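Local coordinates for F-actin-capping protein subunit alpha (Plasmodium berghei, PDB 7A0H), which caps actin filaments, probably at their fast-growing barbed ends, as an atypical, asymmetric homodimer of alpha subunits, at the interface of chains A and B. Coordinates in Å, arbitrary orientation; residue numbers count along the deposited sequence, not the author numbering. Chains: chain A/B, F-actin-capping protein subunit alpha.

Contact 1: the interface of chains A and B. Residues chain A 265, 268-270, 283; chain B 273, 276-277.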
loop_
_atom_site.group_PDB
_atom_site.type_symbol
_atom_site.label_atom_id
_atom_site.label_comp_id
_atom_site.label_asym_id
_atom_site.label_seq_id
_atom_site.Cartn_x
_atom_site.Cartn_y
_atom_site.Cartn_z
ATOM N N LEU A 265 -1.100 -10.570 17.546
ATOM C CA LEU A 265 -1.367 -9.192 17.181
ATOM C C LEU A 265 -1.206 -8.304 18.393
ATOM O O LEU A 265 -0.706 -7.160 18.296
ATOM C CB LEU A 265 -2.772 -9.089 16.582
ATOM C CG LEU A 265 -2.956 -9.729 15.214
ATOM C CD1 LEU A 265 -4.211 -9.254 14.484
ATOM C CD2 LEU A 265 -1.772 -9.426 14.389
ATOM N N LEU A 268 2.633 -7.423 18.847
ATOM C CA LEU A 268 3.414 -6.686 17.873
ATOM C C LEU A 268 3.837 -5.375 18.493
ATOM O O LEU A 268 3.062 -4.758 19.227
ATOM C CB LEU A 268 2.577 -6.396 16.639
ATOM C CG LEU A 268 2.170 -7.675 15.924
ATOM C CD1 LEU A 268 1.339 -7.293 14.790
ATOM C CD2 LEU A 268 3.381 -8.423 15.470
ATOM N N ILE A 269 5.062 -4.932 18.196
ATOM C CA ILE A 269 5.492 -3.600 18.594
ATOM C C ILE A 269 6.136 -2.856 17.439
ATOM O O ILE A 269 6.464 -3.421 16.390
ATOM C CB ILE A 269 6.465 -3.698 19.779
ATOM C CG1 ILE A 269 7.801 -4.206 19.253
ATOM C CG2 ILE A 269 5.846 -4.691 20.811
ATOM C CD1 ILE A 269 8.906 -4.188 20.237
ATOM N N ALA A 270 6.250 -1.545 17.616
ATOM C CA ALA A 270 6.935 -0.720 16.630
ATOM C C ALA A 270 8.448 -0.876 16.803
ATOM O O ALA A 270 8.967 -0.741 17.918
ATOM C CB ALA A 270 6.502 0.726 16.788
ATOM N N ILE A 283 7.409 -2.884 11.864
ATOM C CA ILE A 283 6.545 -3.554 12.810
ATOM C C ILE A 283 7.127 -4.920 13.047
ATOM O O ILE A 283 7.452 -5.611 12.072
ATOM C CB ILE A 283 5.105 -3.652 12.298
ATOM C CG1 ILE A 283 4.565 -2.230 12.137
ATOM C CG2 ILE A 283 4.312 -4.523 13.211
ATOM C CD1 ILE A 283 3.220 -2.170 11.505
ATOM N N SER B 273 3.845 3.428 13.125
ATOM C CA SER B 273 3.907 1.992 13.273
ATOM C C SER B 273 3.070 1.550 14.448
ATOM O O SER B 273 2.305 0.573 14.368
ATOM C CB SER B 273 5.347 1.588 13.472
ATOM O OG SER B 273 6.131 1.799 12.339
ATOM N N LEU B 276 -0.581 1.851 13.703
ATOM C CA LEU B 276 -0.913 0.769 12.796
ATOM C C LEU B 276 -1.228 -0.487 13.605
ATOM O O LEU B 276 -2.271 -1.115 13.422
ATOM C CB LEU B 276 0.282 0.604 11.874
ATOM C CG LEU B 276 0.194 0.064 10.464
ATOM C CD1 LEU B 276 -0.980 0.589 9.707
ATOM C CD2 LEU B 276 1.500 0.567 9.832
ATOM N N ILE B 277 -0.335 -0.846 14.527
ATOM C CA ILE B 277 -0.566 -2.004 15.380
ATOM C C ILE B 277 -1.849 -1.820 16.161
ATOM O O ILE B 277 -2.703 -2.698 16.189
ATOM C CB ILE B 277 0.631 -2.246 16.313
ATOM C CG1 ILE B 277 1.875 -2.630 15.506
ATOM C CG2 ILE B 277 0.285 -3.292 17.351
ATOM C CD1 ILE B 277 3.163 -2.348 16.287
#

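Contact 2: the interface of chains A and B. Residues chain A 7-8, 11; chain B 27, 30-31, 34.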
loop_
_atom_site.group_PDB
_atom_site.type_symbol
_atom_site.label_atom_id
_atom_site.label_comp_id
_atom_site.label_asym_id
_atom_site.label_seq_id
_atom_site.Cartn_x
_atom_site.Cartn_y
_atom_site.Cartn_z
ATOM N N GLU A 7 -1.874 -3.845 -24.590
ATOM C CA GLU A 7 -1.235 -2.881 -23.701
ATOM C C GLU A 7 -2.257 -2.186 -22.802
ATOM O O GLU A 7 -1.925 -1.837 -21.664
ATOM C CB GLU A 7 -0.409 -1.869 -24.520
ATOM C CG GLU A 7 0.766 -2.496 -25.323
ATOM C CD GLU A 7 1.796 -3.228 -24.445
ATOM O OE1 GLU A 7 2.266 -2.654 -23.436
ATOM O OE2 GLU A 7 2.133 -4.392 -24.764
ATOM N N LYS A 8 -3.491 -1.973 -23.289
ATOM C CA LYS A 8 -4.536 -1.410 -22.437
ATOM C C LYS A 8 -4.887 -2.369 -21.305
ATOM O O LYS A 8 -5.301 -1.941 -20.218
ATOM C CB LYS A 8 -5.813 -1.108 -23.235
ATOM C CG LYS A 8 -5.735 -0.060 -24.369
ATOM C CD LYS A 8 -7.114 0.154 -25.080
ATOM C CE LYS A 8 -7.086 1.161 -26.257
ATOM N NZ LYS A 8 -8.434 1.355 -26.888
ATOM N N PHE A 11 -2.189 -2.407 -18.654
ATOM C CA PHE A 11 -2.302 -1.243 -17.791
ATOM C C PHE A 11 -3.469 -1.369 -16.823
ATOM O O PHE A 11 -3.321 -1.058 -15.638
ATOM C CB PHE A 11 -2.473 0.008 -18.653
ATOM C CG PHE A 11 -2.720 1.243 -17.871
ATOM C CD1 PHE A 11 -1.712 1.818 -17.140
ATOM C CD2 PHE A 11 -3.953 1.839 -17.876
ATOM C CE1 PHE A 11 -1.945 2.949 -16.425
ATOM C CE2 PHE A 11 -4.182 2.967 -17.159
ATOM C CZ PHE A 11 -3.183 3.524 -16.437
ATOM N N LEU B 27 3.767 3.521 -14.417
ATOM C CA LEU B 27 2.484 3.846 -15.030
ATOM C C LEU B 27 2.640 4.767 -16.224
ATOM O O LEU B 27 2.051 4.536 -17.286
ATOM C CB LEU B 27 1.567 4.500 -14.010
ATOM C CG LEU B 27 1.352 3.650 -12.777
ATOM C CD1 LEU B 27 0.364 4.364 -11.905
ATOM C CD2 LEU B 27 0.874 2.293 -13.181
ATOM N N ASN B 30 3.749 3.374 -19.556
ATOM C CA ASN B 30 2.656 2.772 -20.312
ATOM C C ASN B 30 1.625 3.795 -20.789
ATOM O O ASN B 30 0.991 3.569 -21.821
ATOM C CB ASN B 30 1.994 1.675 -19.475
ATOM C CG ASN B 30 1.395 0.564 -20.333
ATOM O OD1 ASN B 30 0.291 0.113 -20.080
ATOM N ND2 ASN B 30 2.124 0.135 -21.358
ATOM N N LEU B 31 1.460 4.929 -20.099
ATOM C CA LEU B 31 0.409 5.874 -20.479
ATOM C C LEU B 31 0.633 6.477 -21.860
ATOM O O LEU B 31 -0.332 6.748 -22.584
ATOM C CB LEU B 31 0.303 6.993 -19.448
ATOM C CG LEU B 31 -0.414 6.657 -18.147
ATOM C CD1 LEU B 31 -0.358 7.848 -17.208
ATOM C CD2 LEU B 31 -1.847 6.274 -18.464
ATOM N N ILE B 34 -0.242 3.936 -24.295
ATOM C CA ILE B 34 -1.697 3.833 -24.367
ATOM C C ILE B 34 -2.254 4.889 -25.317
ATOM O O ILE B 34 -3.042 4.584 -26.219
ATOM C CB ILE B 34 -2.324 3.951 -22.963
ATOM C CG1 ILE B 34 -1.897 2.801 -22.043
ATOM C CG2 ILE B 34 -3.831 3.983 -23.049
ATOM C CD1 ILE B 34 -2.165 1.427 -22.602
#

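Contact 3: the interface of chains A and B. Residues chain A 274, 276-277, 282; chain B 266, 269-270.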
loop_
_atom_site.group_PDB
_atom_site.type_symbol
_atom_site.label_atom_id
_atom_site.label_comp_id
_atom_site.label_asym_id
_atom_site.label_seq_id
_atom_site.Cartn_x
_atom_site.Cartn_y
_atom_site.Cartn_z
ATOM N N SER A 274 17.553 2.127 14.618
ATOM C CA SER A 274 17.958 3.439 14.116
ATOM C C SER A 274 17.774 3.599 12.609
ATOM O O SER A 274 17.483 4.705 12.117
ATOM C CB SER A 274 19.427 3.661 14.453
ATOM O OG SER A 274 20.200 2.715 13.731
ATOM N N LEU A 276 15.524 2.946 10.675
ATOM C CA LEU A 276 14.117 2.685 10.399
ATOM C C LEU A 276 13.727 2.999 8.962
ATOM O O LEU A 276 13.009 2.224 8.304
ATOM C CB LEU A 276 13.250 3.510 11.343
ATOM C CG LEU A 276 13.102 3.025 12.774
ATOM C CD1 LEU A 276 11.845 3.586 13.399
ATOM C CD2 LEU A 276 13.059 1.551 12.786
ATOM N N ILE A 277 14.183 4.145 8.469
ATOM C CA ILE A 277 13.828 4.610 7.139
ATOM C C ILE A 277 14.159 3.540 6.119
ATOM O O ILE A 277 13.334 3.198 5.259
ATOM C CB ILE A 277 14.579 5.922 6.858
ATOM C CG1 ILE A 277 14.153 6.938 7.919
ATOM C CG2 ILE A 277 14.262 6.410 5.493
ATOM C CD1 ILE A 277 15.301 7.532 8.658
ATOM N N LYS A 282 9.340 -2.321 10.085
ATOM C CA LYS A 282 9.015 -1.275 11.043
ATOM C C LYS A 282 8.092 -1.779 12.132
ATOM O O LYS A 282 8.015 -1.186 13.215
ATOM C CB LYS A 282 8.404 -0.073 10.318
ATOM C CG LYS A 282 9.412 0.621 9.345
ATOM C CD LYS A 282 8.744 1.772 8.655
ATOM C CE LYS A 282 9.737 2.539 7.712
ATOM N NZ LYS A 282 10.503 1.611 6.798
ATOM N N ASN B 266 12.398 9.522 13.151
ATOM C CA ASN B 266 12.345 8.218 13.787
ATOM C C ASN B 266 11.323 8.167 14.908
ATOM O O ASN B 266 10.807 7.082 15.198
ATOM C CB ASN B 266 13.717 7.794 14.287
ATOM C CG ASN B 266 14.593 7.273 13.166
ATOM O OD1 ASN B 266 14.140 7.116 12.034
ATOM N ND2 ASN B 266 15.842 6.982 13.474
ATOM N N ILE B 269 8.003 7.734 12.684
ATOM C CA ILE B 269 7.804 6.393 12.181
ATOM C C ILE B 269 7.249 5.513 13.285
ATOM O O ILE B 269 6.163 4.942 13.159
ATOM C CB ILE B 269 9.122 5.852 11.619
ATOM C CG1 ILE B 269 9.507 6.627 10.351
ATOM C CG2 ILE B 269 9.010 4.396 11.334
ATOM C CD1 ILE B 269 10.887 6.332 9.861
ATOM N N ALA B 270 7.924 5.507 14.428
ATOM C CA ALA B 270 7.538 4.638 15.513
ATOM C C ALA B 270 6.146 4.975 15.976
ATOM O O ALA B 270 5.364 4.077 16.324
ATOM C CB ALA B 270 8.519 4.774 16.672
#

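Contact 1: the interface of chains A and B
B:Ile277, on the long helix 243-281 of chain B, packs against a face formed by two short strands of chain A, 268-270 and 283-285, and hides 64 Å² of its surface there. The branched side chain reaches several partners at once. Its CG1-CD1 branch spans both strands: CG1 lies 3.8 Å from A:Ile283 CG2, and the CD1 methyl lies under the backbone of strand 268-270, 3.5 Å from A:Ile269 CA. The two isoleucines run antiparallel, side by side. Placing CG1 beside the backbone N (chi1 -65°) leaves CG2 anti to that N, and CG2 points to A:Leu268, 3.9 Å from its CB, while the longer branch runs between A:Ile269 and A:Ile283. A:Ile283 also divides its work: its longer branch ends in CD1, 3.6 Å from CD2 of B:Leu276, whose side chain lies across it, roughly perpendicular. Toward B:Ser273 small residues suit the close passage of helix and strand: A:Ala270 CB meets B:Ser273 CB at 3.6 Å, methyl against methylene.

The contact is looser toward A:Leu265, which has 1 Å² hidden and scarcely touches chain B, its carbonyl O 4.1 Å from B:Ile277 CG2. Branched aliphatic side chains and small residues let the helix of one subunit pack against the short strands in the C-terminal region of the other, joining the two copies of the homodimer.

Contact 2: the interface of chains A and B
Helix 3-18 of chain A packs against the helix of chain B that spans residues 24-34. A:Phe11 is the main apolar contributor, with 71 Å² hidden by the partner. Its CG stands anti to the backbone N (chi1 175°), which sends the ring toward chain B. There CD2 of B:Leu31 lies over one face of the ring, near its CZ rim, 3.7 Å from CZ. B:Leu27 approaches more distantly from the other side of the ring, its CD2 4.3 Å from A:Phe11 CE1. At the root of the ring lies the amide of B:Asn30, its plane turned 43° from that of the ring.

The same amide also faces A:Glu7. Its ND2 gives a weak hydrogen bond of 3.5 Å to the carboxylate OE1 of A:Glu7, with the two flat groups 74° apart. Beyond the asparagine, B:Ile34 lays its CD1 methyl over the backbone of the opposite helix, 3.4 Å from A:Glu7 O and 3.7 Å from A:Lys8 CA. A flat ring suits close helix packing, and an amide suits a place between a ring and a carboxylate. The patch joins the N-terminal helical regions of the two subunits in the homodimer.

Contact 3: the interface of chains A and B
The C-terminal segment of chain A, including the 3-10 helix 276-278 and the loop residues on either side of it, lies along the long helix 243-281 of chain B. A:Leu276 and B:Ile269 form its apolar core, lying alongside one another and pointing opposite ways, with A:Leu276 CD1 3.6 Å from B:Ile269 CG2. The other branch of the isoleucine ends in CD1, 3.8 Å from A:Ile277 CG1, and the two isoleucines are set nearly perpendicular. A:Lys282 contributes its aliphatic stem, with CD 3.8 Å from B:Ile269 CG2. Its chain is extended until a final bend at chi4 (49°), and NZ hydrogen-bonds the backbone O of A:Leu276 at 3.0 Å, closing the segment around the isoleucine. A long lysine suits this place because it joins methylene packing to a polar end.

One helical turn earlier, B:Asn266 gives ND2 to the backbone O of A:Ser274 at 3.1 Å. The bond is bent, 142° at the hydrogen, and its donor is tilted from the carbonyl plane. The OD1 of this asparagine faces the A:Ile277 CD1 methyl, 3.6 Å away. In the fold, this stretch connects strand 268-270 with strand 283-285 of chain A, and its turn rests on the partner's long helix.

Contact 1 and contact 3 are neighbours, with the centres of their C-alpha atoms about 12 Å apart. Both use helix 243-281 of chain B, and both draw on the C-terminal part of chain A, which has a helix ending at residue 266 followed by short strands and a 3-10 helix. That difference in secondary structure between identical sequences makes the asymmetry of the homodimer explicit. The C-alpha centre of contact 2, between N-terminal helices, lies about 37 Å from that of contact 1 and about 35 Å from that of contact 3. The subunits therefore meet at two separated levels, which probably restrains their relative tilt.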